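Local coordinates for positive phenol-degradative gene regulator (Ralstonia sp. E2, PDB 5FRY), which activates transcription of phenol-degradation genes, probably as an ATP-dependent regulator, the zinc-containing sensory domain described here being the part that binds the phenol, at residues Y157-T162 with I170-L175; R62-F67 with E199-L204; V76-L81 with T103-V108. All blocks are in the same frame, centred on the assembly; numbering follows the deposited sequence.

Contact 1 (Y157-T162 with I170-L175); sequences YATGYT and ILYREL. With ZN (zinc ion), chain C; ERH (3,4-dimethylphenol), chain D.
A158, T159 and T162 of helix 152-166 pack against I170, L171 and Y172 of the edge strand 170-176, a helix-on-sheet layer of the V4R domain. The axes of segments 157-162 and 170-174 run nearly antiparallel, at 159°, and approach to 6.9 Å. Apolar contact centres on the Y172 ring: A158 CB sits over its face, 3.6 Å from the centroid, a CH-pi contact for which a bare methyl is well sized. Two methyl pairs add to it, T162 CG2 with I170 CG2 and T159 CG2 with L171 CD2. Polar contacts use the threonine hydroxyls. Y172 N donates a long, bent bond of 3.3 Å to T159 OG1, which is also bound to Y205 OH and I155 O. The same segments line the phenol pocket: Y161 CD1 is 3.3 Å from C09 of the bound 3,4-dimethylphenol, while E174, further along the strand, binds zinc through OE2 with C151, C177 and C185. Y172 OH meets Y124 OH of strand 123-131 as well as T162. T162 OG1 lies beside its own backbone N (chi1 -48°), which lets it donate to A158 O at 2.7 Å while standing 2.6 Å from Y172 OH, at the ring's edge.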
loop_
_atom_site.group_PDB
_atom_site.type_symbol
_atom_site.label_atom_id
_atom_site.label_comp_id
_atom_site.label_asym_id
_atom_site.label_seq_id
_atom_site.Cartn_x
_atom_site.Cartn_y
_atom_site.Cartn_z
ATOM N N TYR A 157 11.845 -6.312 -2.365
ATOM C CA TYR A 157 11.470 -6.034 -3.739
ATOM C C TYR A 157 12.646 -6.273 -4.681
ATOM O O TYR A 157 12.490 -6.976 -5.702
ATOM C CB TYR A 157 10.938 -4.612 -3.862
ATOM C CG TYR A 157 10.552 -4.238 -5.275
ATOM C CD1 TYR A 157 11.537 -4.009 -6.249
ATOM C CD2 TYR A 157 9.214 -4.158 -5.653
ATOM C CE1 TYR A 157 11.201 -3.690 -7.544
ATOM C CE2 TYR A 157 8.864 -3.824 -6.949
ATOM C CZ TYR A 157 9.868 -3.581 -7.885
ATOM O OH TYR A 157 9.552 -3.232 -9.180
ATOM N N ALA A 158 13.815 -5.717 -4.338
ATOM C CA ALA A 158 15.031 -5.887 -5.144
ATOM C C ALA A 158 15.385 -7.356 -5.286
ATOM O O ALA A 158 15.700 -7.833 -6.383
ATOM C CB ALA A 158 16.205 -5.135 -4.546
ATOM N N THR A 159 15.348 -8.069 -4.170
ATOM C CA THR A 159 15.614 -9.496 -4.146
ATOM C C THR A 159 14.653 -10.265 -5.063
ATOM O O THR A 159 15.086 -11.060 -5.929
ATOM C CB THR A 159 15.518 -10.020 -2.700
ATOM O OG1 THR A 159 16.479 -9.322 -1.892
ATOM C CG2 THR A 159 15.777 -11.502 -2.627
ATOM N N GLY A 160 13.361 -9.998 -4.894
ATOM C CA GLY A 160 12.310 -10.755 -5.557
ATOM C C GLY A 160 12.357 -10.562 -7.052
ATOM O O GLY A 160 12.327 -11.535 -7.804
ATOM N N TYR A 161 12.472 -9.310 -7.466
ATOM C CA TYR A 161 12.537 -8.940 -8.874
ATOM C C TYR A 161 13.766 -9.543 -9.533
ATOM O O TYR A 161 13.655 -10.204 -10.550
ATOM C CB TYR A 161 12.556 -7.418 -9.036
ATOM C CG TYR A 161 12.660 -6.969 -10.485
ATOM C CD1 TYR A 161 13.889 -6.955 -11.148
ATOM C CD2 TYR A 161 11.532 -6.574 -11.190
ATOM C CE1 TYR A 161 13.986 -6.566 -12.479
ATOM C CE2 TYR A 161 11.623 -6.169 -12.509
ATOM C CZ TYR A 161 12.852 -6.164 -13.146
ATOM O OH TYR A 161 12.927 -5.755 -14.459
ATOM N N THR A 162 14.939 -9.311 -8.943
ATOM C CA THR A 162 16.178 -9.793 -9.554
ATOM C C THR A 162 16.174 -11.300 -9.593
ATOM O O THR A 162 16.571 -11.917 -10.586
ATOM C CB THR A 162 17.405 -9.305 -8.786
ATOM O OG1 THR A 162 17.270 -7.895 -8.538
ATOM C CG2 THR A 162 18.711 -9.610 -9.584
ATOM N N ILE A 170 18.809 -14.263 -5.733
ATOM C CA ILE A 170 19.789 -13.193 -5.649
ATOM C C ILE A 170 19.375 -12.294 -4.497
ATOM O O ILE A 170 18.384 -11.589 -4.624
ATOM C CB ILE A 170 19.871 -12.365 -6.955
ATOM C CG1 ILE A 170 20.182 -13.250 -8.169
ATOM C CG2 ILE A 170 20.942 -11.300 -6.837
ATOM C CD1 ILE A 170 21.651 -13.596 -8.324
ATOM N N LEU A 171 20.115 -12.324 -3.383
ATOM C CA LEU A 171 19.781 -11.515 -2.209
ATOM C C LEU A 171 20.430 -10.132 -2.229
ATOM O O LEU A 171 21.522 -9.949 -2.774
ATOM C CB LEU A 171 20.184 -12.247 -0.922
ATOM C CG LEU A 171 19.713 -13.699 -0.773
ATOM C CD1 LEU A 171 20.413 -14.361 0.402
ATOM C CD2 LEU A 171 18.218 -13.785 -0.582
ATOM N N TYR A 172 19.744 -9.163 -1.620
ATOM C CA TYR A 172 20.284 -7.819 -1.451
ATOM C C TYR A 172 20.452 -7.463 0.012
ATOM O O TYR A 172 19.696 -7.913 0.880
ATOM C CB TYR A 172 19.381 -6.773 -2.104
ATOM C CG TYR A 172 19.412 -6.754 -3.606
ATOM C CD1 TYR A 172 18.760 -7.733 -4.346
ATOM C CD2 TYR A 172 20.048 -5.736 -4.287
ATOM C CE1 TYR A 172 18.768 -7.703 -5.727
ATOM C CE2 TYR A 172 20.057 -5.701 -5.652
ATOM C CZ TYR A 172 19.409 -6.683 -6.372
ATOM O OH TYR A 172 19.429 -6.635 -7.750
ATOM N N ARG A 173 21.433 -6.621 0.287
ATOM C CA ARG A 173 21.537 -6.031 1.605
ATOM C C ARG A 173 21.769 -4.535 1.479
ATOM O O ARG A 173 22.359 -4.059 0.501
ATOM C CB ARG A 173 22.657 -6.701 2.404
ATOM C CG ARG A 173 22.314 -6.879 3.872
ATOM C CD ARG A 173 23.376 -7.683 4.599
ATOM N NE ARG A 173 23.149 -9.114 4.467
ATOM C CZ ARG A 173 24.075 -10.035 4.705
ATOM N NH1 ARG A 173 25.298 -9.670 5.078
ATOM N NH2 ARG A 173 23.782 -11.320 4.556
ATOM N N GLU A 174 21.274 -3.782 2.453
ATOM C CA GLU A 174 21.520 -2.350 2.494
ATOM C C GLU A 174 22.866 -2.070 3.120
ATOM O O GLU A 174 23.066 -2.387 4.287
ATOM C CB GLU A 174 20.428 -1.639 3.291
ATOM C CG GLU A 174 19.157 -1.379 2.524
ATOM C CD GLU A 174 18.299 -0.345 3.214
ATOM O OE1 GLU A 174 17.571 -0.716 4.146
ATOM O OE2 GLU A 174 18.362 0.844 2.850
ATOM N N LEU A 175 23.779 -1.471 2.366
ATOM C CA LEU A 175 25.108 -1.148 2.911
ATOM C C LEU A 175 25.067 0.157 3.718
ATOM O O LEU A 175 25.819 0.339 4.683
ATOM C CB LEU A 175 26.140 -1.042 1.793
ATOM C CG LEU A 175 26.318 -2.306 0.933
ATOM C CD1 LEU A 175 27.605 -2.230 0.117
ATOM C CD2 LEU A 175 26.261 -3.573 1.758
HETATM ZN ZN ZN C . 17.271 2.406 3.590
HETATM O O01 ERH D . 14.607 -0.807 -6.060
HETATM C C02 ERH D . 17.605 -2.537 -7.578
HETATM C C03 ERH D . 15.555 -3.860 -8.017
HETATM C C04 ERH D . 17.047 -3.632 -8.130
HETATM C C05 ERH D . 16.740 -1.535 -6.844
HETATM C C06 ERH D . 14.784 -2.968 -7.363
HETATM C C07 ERH D . 15.412 -1.739 -6.743
HETATM C C08 ERH D . 19.096 -2.308 -7.691
HETATM C C09 ERH D . 14.928 -5.090 -8.637
#

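Contact 2 (R62-F67 with E199-L204); sequences RARGLF and EAELAL
R64 reaches from helix 60-84 to E201 and L204 at the C-terminal end of the chain, while G65 lets the two backbones come close. Electrostatics first: the arginine is extended from CG to NE, and its NH2 stands 3.7 Å from E201 OE1, a long salt bridge with no hydrogen bond in it. The oxygen approaches the edge of the guanidinium in its plane, but the carboxylate plane is turned 76° from it. E201 gets there by bending at chi2 (84°), which folds its acid end toward the arginine. Van der Waals contact comes from L204, whose CD1 lies 3.5 Å from R64 NE, at the edge of the guanidinium. NE is buried here without a hydrogen bond, having at most a weak, distant ion pair with E61. A long, extended side chain suits R64, since it carries the guanidinium across to L204 CD1 and the acid of E201. Backbone proximity is the third element. G65 has no side chain to hold L204 off, and their CA atoms are 5.1 Å apart; L204 O is bound by R69 NH1, one turn further along the helix. Around this join, W152 of helix 152-166 packs on R64, M68 of helix 60-84 touches both E201 and L204, and strand 170-176 lies against E201 through L171 and R173, so the chain's last helical turns are seated between helix 60-84 and that strand.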
loop_
_atom_site.group_PDB
_atom_site.type_symbol
_atom_site.label_atom_id
_atom_site.label_comp_id
_atom_site.label_asym_id
_atom_site.label_seq_id
_atom_site.Cartn_x
_atom_site.Cartn_y
_atom_site.Cartn_z
ATOM N N ARG A 62 10.488 -9.931 13.509
ATOM C CA ARG A 62 9.366 -10.628 12.892
ATOM C C ARG A 62 8.583 -9.684 11.977
ATOM O O ARG A 62 8.111 -10.090 10.910
ATOM C CB ARG A 62 8.448 -11.226 13.958
ATOM C CG ARG A 62 7.554 -12.328 13.424
ATOM C CD ARG A 62 7.030 -13.219 14.533
ATOM N NE ARG A 62 5.804 -12.698 15.136
ATOM C CZ ARG A 62 4.899 -13.455 15.752
ATOM N NH1 ARG A 62 5.084 -14.768 15.844
ATOM N NH2 ARG A 62 3.807 -12.902 16.272
ATOM N N ALA A 63 8.447 -8.428 12.403
ATOM C CA ALA A 63 7.854 -7.391 11.568
ATOM C C ALA A 63 8.639 -7.272 10.270
ATOM O O ALA A 63 8.058 -7.192 9.188
ATOM C CB ALA A 63 7.823 -6.043 12.295
ATOM N N ARG A 64 9.965 -7.273 10.404
ATOM C CA ARG A 64 10.896 -7.168 9.289
ATOM C C ARG A 64 10.674 -8.265 8.247
ATOM O O ARG A 64 10.656 -7.987 7.043
ATOM C CB ARG A 64 12.340 -7.213 9.822
ATOM C CG ARG A 64 13.439 -7.450 8.791
ATOM C CD ARG A 64 14.815 -7.425 9.486
ATOM N NE ARG A 64 15.849 -8.122 8.733
ATOM C CZ ARG A 64 16.765 -7.516 7.985
ATOM N NH1 ARG A 64 16.773 -6.190 7.892
ATOM N NH2 ARG A 64 17.670 -8.235 7.330
ATOM N N GLY A 65 10.504 -9.499 8.714
ATOM C CA GLY A 65 10.231 -10.634 7.844
ATOM C C GLY A 65 8.994 -10.389 7.000
ATOM O O GLY A 65 9.025 -10.571 5.783
ATOM N N LEU A 66 7.916 -9.953 7.651
ATOM C CA LEU A 66 6.658 -9.639 6.973
ATOM C C LEU A 66 6.835 -8.576 5.868
ATOM O O LEU A 66 6.356 -8.766 4.747
ATOM C CB LEU A 66 5.610 -9.190 7.996
ATOM C CG LEU A 66 5.075 -10.224 9.001
ATOM C CD1 LEU A 66 4.239 -9.575 10.092
ATOM C CD2 LEU A 66 4.248 -11.270 8.292
ATOM N N PHE A 67 7.524 -7.476 6.164
ATOM C CA PHE A 67 7.749 -6.436 5.151
ATOM C C PHE A 67 8.685 -6.871 4.017
ATOM O O PHE A 67 8.458 -6.552 2.842
ATOM C CB PHE A 67 8.272 -5.158 5.819
ATOM C CG PHE A 67 7.181 -4.315 6.407
ATOM C CD1 PHE A 67 6.416 -3.488 5.597
ATOM C CD2 PHE A 67 6.882 -4.378 7.764
ATOM C CE1 PHE A 67 5.380 -2.709 6.137
ATOM C CE2 PHE A 67 5.845 -3.606 8.311
ATOM C CZ PHE A 67 5.098 -2.771 7.493
ATOM N N GLU A 199 22.624 -17.907 3.796
ATOM C CA GLU A 199 21.716 -18.984 4.174
ATOM C C GLU A 199 20.822 -18.549 5.328
ATOM O O GLU A 199 19.798 -19.174 5.604
ATOM C CB GLU A 199 22.502 -20.238 4.558
ATOM C CG GLU A 199 21.762 -21.539 4.294
ATOM C CD GLU A 199 21.408 -21.722 2.832
ATOM O OE1 GLU A 199 22.280 -21.475 1.973
ATOM O OE2 GLU A 199 20.257 -22.113 2.542
ATOM N N ALA A 200 21.218 -17.472 6.000
ATOM C CA ALA A 200 20.453 -16.941 7.120
ATOM C C ALA A 200 19.531 -15.811 6.671
ATOM O O ALA A 200 18.486 -15.575 7.278
ATOM C CB ALA A 200 21.387 -16.462 8.220
ATOM N N GLU A 201 19.923 -15.116 5.608
ATOM C CA GLU A 201 19.124 -14.013 5.088
ATOM C C GLU A 201 17.906 -14.614 4.385
ATOM O O GLU A 201 16.799 -14.079 4.443
ATOM C CB GLU A 201 19.961 -13.139 4.141
ATOM C CG GLU A 201 19.195 -12.047 3.392
ATOM C CD GLU A 201 19.024 -10.776 4.194
ATOM O OE1 GLU A 201 19.525 -10.724 5.341
ATOM O OE2 GLU A 201 18.391 -9.830 3.666
ATOM N N LEU A 202 18.131 -15.758 3.749
ATOM C CA LEU A 202 17.107 -16.470 2.994
ATOM C C LEU A 202 15.936 -16.841 3.883
ATOM O O LEU A 202 14.785 -16.840 3.444
ATOM C CB LEU A 202 17.698 -17.728 2.354
ATOM C CG LEU A 202 16.790 -18.589 1.471
ATOM C CD1 LEU A 202 16.396 -17.829 0.206
ATOM C CD2 LEU A 202 17.478 -19.905 1.121
ATOM N N ALA A 203 16.243 -17.140 5.140
ATOM C CA ALA A 203 15.243 -17.570 6.102
ATOM C C ALA A 203 14.159 -16.512 6.317
ATOM O O ALA A 203 13.047 -16.830 6.755
ATOM C CB ALA A 203 15.914 -17.926 7.425
ATOM N N LEU A 204 14.475 -15.259 5.995
ATOM C CA LEU A 204 13.553 -14.157 6.266
ATOM C C LEU A 204 12.520 -13.989 5.155
ATOM O O LEU A 204 11.544 -13.249 5.301
ATOM C CB LEU A 204 14.329 -12.857 6.472
ATOM C CG LEU A 204 15.054 -12.725 7.816
ATOM C CD1 LEU A 204 15.997 -11.528 7.814
ATOM C CD2 LEU A 204 14.041 -12.609 8.958
#

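Contact 3 (V76-L81 with T103-V108); sequences VRDAEL and TIEGVV
D78 and E105 meet through their carboxylates alone, one on helix 60-84 and the other just past the end of helix 97-104. Their side chains come from opposite directions and bridge backbones 10.6 Å apart between CA atoms, with E105 extended beyond CG to span the distance. D78 OD2 lies 2.6 Å from E105 OE2, and the two carboxylate planes are 56° apart. This tight part is buried: L34 touches both acids, L101 packs on D78, and the ring of Y157 lies against E105. D78 is gripped from two further directions, OD2 bound to Y157 OH and OD1 to NE2 of H43 of the second subunit. The short side chain of D78 keeps its carboxylate close to the helix, whereas the longer glutamate reaches across. Behind E105 the helix ends in a Schellman motif, where G106 takes a positive phi (67°) that glycine tolerates easily, and its N bonds to T103 O at 2.7 Å. G106 O in turn accepts from R38 NH2 of the second subunit. The looser side is the outer face of segment 76-81, where V76, R77 and E80 are partly exposed, although R77 also packs on H43 of the second subunit. There R77 NH1 pairs with E80 OE1 at 3.5 Å within one turn, a salt bridge that takes no part in the acid contact. Two carboxylates so close in a buried setting would repel each other if both were fully charged, so one of them probably holds a proton, and the pair's ionisation may be sensitive to the subunit interface and to Y157 nearby.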
loop_
_atom_site.group_PDB
_atom_site.type_symbol
_atom_site.label_atom_id
_atom_site.label_comp_id
_atom_site.label_asym_id
_atom_site.label_seq_id
_atom_site.Cartn_x
_atom_site.Cartn_y
_atom_site.Cartn_z
ATOM N N VAL A 76 8.604 -9.708 -7.621
ATOM C CA VAL A 76 8.297 -10.859 -8.471
ATOM C C VAL A 76 7.191 -10.550 -9.480
ATOM O O VAL A 76 7.271 -10.965 -10.634
ATOM C CB VAL A 76 7.901 -12.108 -7.648
ATOM C CG1 VAL A 76 7.335 -13.232 -8.589
ATOM C CG2 VAL A 76 9.132 -12.634 -6.880
ATOM N N ARG A 77 6.138 -9.858 -9.056
ATOM C CA ARG A 77 5.082 -9.538 -10.001
ATOM C C ARG A 77 5.557 -8.555 -11.077
ATOM O O ARG A 77 5.124 -8.642 -12.229
ATOM C CB ARG A 77 3.850 -8.971 -9.293
ATOM C CG ARG A 77 3.145 -9.952 -8.372
ATOM C CD ARG A 77 2.835 -11.272 -9.054
ATOM N NE ARG A 77 1.757 -11.958 -8.336
ATOM C CZ ARG A 77 1.126 -13.045 -8.770
ATOM N NH1 ARG A 77 1.457 -13.598 -9.933
ATOM N NH2 ARG A 77 0.159 -13.579 -8.034
ATOM N N ASP A 78 6.433 -7.616 -10.711
ATOM C CA ASP A 78 6.927 -6.618 -11.662
ATOM C C ASP A 78 7.928 -7.237 -12.655
ATOM O O ASP A 78 7.977 -6.838 -13.833
ATOM C CB ASP A 78 7.557 -5.424 -10.911
ATOM C CG ASP A 78 6.511 -4.513 -10.294
ATOM O OD1 ASP A 78 5.303 -4.728 -10.536
ATOM O OD2 ASP A 78 6.884 -3.579 -9.572
ATOM N N ALA A 79 8.682 -8.249 -12.213
ATOM C CA ALA A 79 9.573 -8.966 -13.118
ATOM C C ALA A 79 8.772 -9.740 -14.176
ATOM O O ALA A 79 9.242 -9.921 -15.286
ATOM C CB ALA A 79 10.464 -9.923 -12.371
ATOM N N GLU A 80 7.560 -10.161 -13.831
ATOM C CA GLU A 80 6.690 -10.822 -14.808
ATOM C C GLU A 80 6.259 -9.834 -15.872
ATOM O O GLU A 80 6.145 -10.194 -17.049
ATOM C CB GLU A 80 5.452 -11.427 -14.141
ATOM C CG GLU A 80 5.766 -12.567 -13.197
ATOM C CD GLU A 80 4.562 -12.992 -12.377
ATOM O OE1 GLU A 80 3.463 -12.408 -12.564
ATOM O OE2 GLU A 80 4.711 -13.906 -11.538
ATOM N N LEU A 81 6.009 -8.597 -15.452
ATOM C CA LEU A 81 5.641 -7.540 -16.379
ATOM C C LEU A 81 6.826 -7.218 -17.293
ATOM O O LEU A 81 6.653 -7.031 -18.498
ATOM C CB LEU A 81 5.162 -6.293 -15.621
ATOM C CG LEU A 81 4.942 -5.018 -16.438
ATOM C CD1 LEU A 81 3.997 -5.306 -17.593
ATOM C CD2 LEU A 81 4.402 -3.880 -15.586
ATOM N N THR A 103 10.528 3.180 -8.947
ATOM C CA THR A 103 10.381 4.607 -8.970
ATOM C C THR A 103 8.974 5.010 -9.337
ATOM O O THR A 103 8.387 5.799 -8.652
ATOM C CB THR A 103 11.406 5.266 -9.896
ATOM O OG1 THR A 103 12.697 4.792 -9.592
ATOM C CG2 THR A 103 11.434 6.738 -9.706
ATOM N N ILE A 104 8.423 4.412 -10.386
ATOM C CA ILE A 104 7.070 4.731 -10.828
ATOM C C ILE A 104 6.081 4.527 -9.700
ATOM O O ILE A 104 5.106 5.268 -9.574
ATOM C CB ILE A 104 6.642 3.878 -12.030
ATOM C CG1 ILE A 104 7.438 4.297 -13.273
ATOM C CG2 ILE A 104 5.132 4.005 -12.274
ATOM C CD1 ILE A 104 7.340 3.317 -14.452
ATOM N N GLU A 105 6.368 3.537 -8.869
ATOM C CA GLU A 105 5.520 3.175 -7.746
ATOM C C GLU A 105 5.711 4.122 -6.559
ATOM O O GLU A 105 5.052 3.973 -5.526
ATOM C CB GLU A 105 5.789 1.708 -7.344
ATOM C CG GLU A 105 5.213 0.737 -8.366
ATOM C CD GLU A 105 5.776 -0.663 -8.319
ATOM O OE1 GLU A 105 6.406 -1.102 -7.311
ATOM O OE2 GLU A 105 5.602 -1.344 -9.342
ATOM N N GLY A 106 6.594 5.115 -6.717
ATOM C CA GLY A 106 6.816 6.127 -5.688
ATOM C C GLY A 106 7.459 5.585 -4.422
ATOM O O GLY A 106 7.299 6.134 -3.340
ATOM N N VAL A 107 8.194 4.493 -4.553
ATOM C CA VAL A 107 8.827 3.861 -3.403
ATOM C C VAL A 107 10.174 4.493 -3.062
ATOM O O VAL A 107 10.492 4.763 -1.890
ATOM C CB VAL A 107 9.032 2.346 -3.667
ATOM C CG1 VAL A 107 9.999 1.756 -2.681
ATOM C CG2 VAL A 107 7.669 1.594 -3.622
ATOM N N VAL A 108 10.963 4.706 -4.102
ATOM C CA VAL A 108 12.315 5.239 -3.981
ATOM C C VAL A 108 12.754 5.740 -5.334
ATOM O O VAL A 108 12.224 5.335 -6.371
ATOM C CB VAL A 108 13.341 4.187 -3.478
ATOM C CG1 VAL A 108 14.796 4.692 -3.624
ATOM C CG2 VAL A 108 13.096 3.863 -2.042
#

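Overall arrangement
Contacts 1 and 3 are buried, whereas contact 2 lies nearer the surface, at the chain's end. Helix 60-84 serves both contact 2 and contact 3, which sit about 20 Å apart between centres and do not touch. Contact 1 adjoins both, meeting contact 2 through L171 and contact 3 through the pocket tyrosine Y157. The chemistry follows the place. Contact 1 combines aromatic and methyl packing with hydroxyl bonds beside the ligand, contact 2 pairs opposite charges loosely beside a leucine, and contact 3 buries like acids. The second subunit brushes segment 62-67 but binds contact 3 directly, through D78.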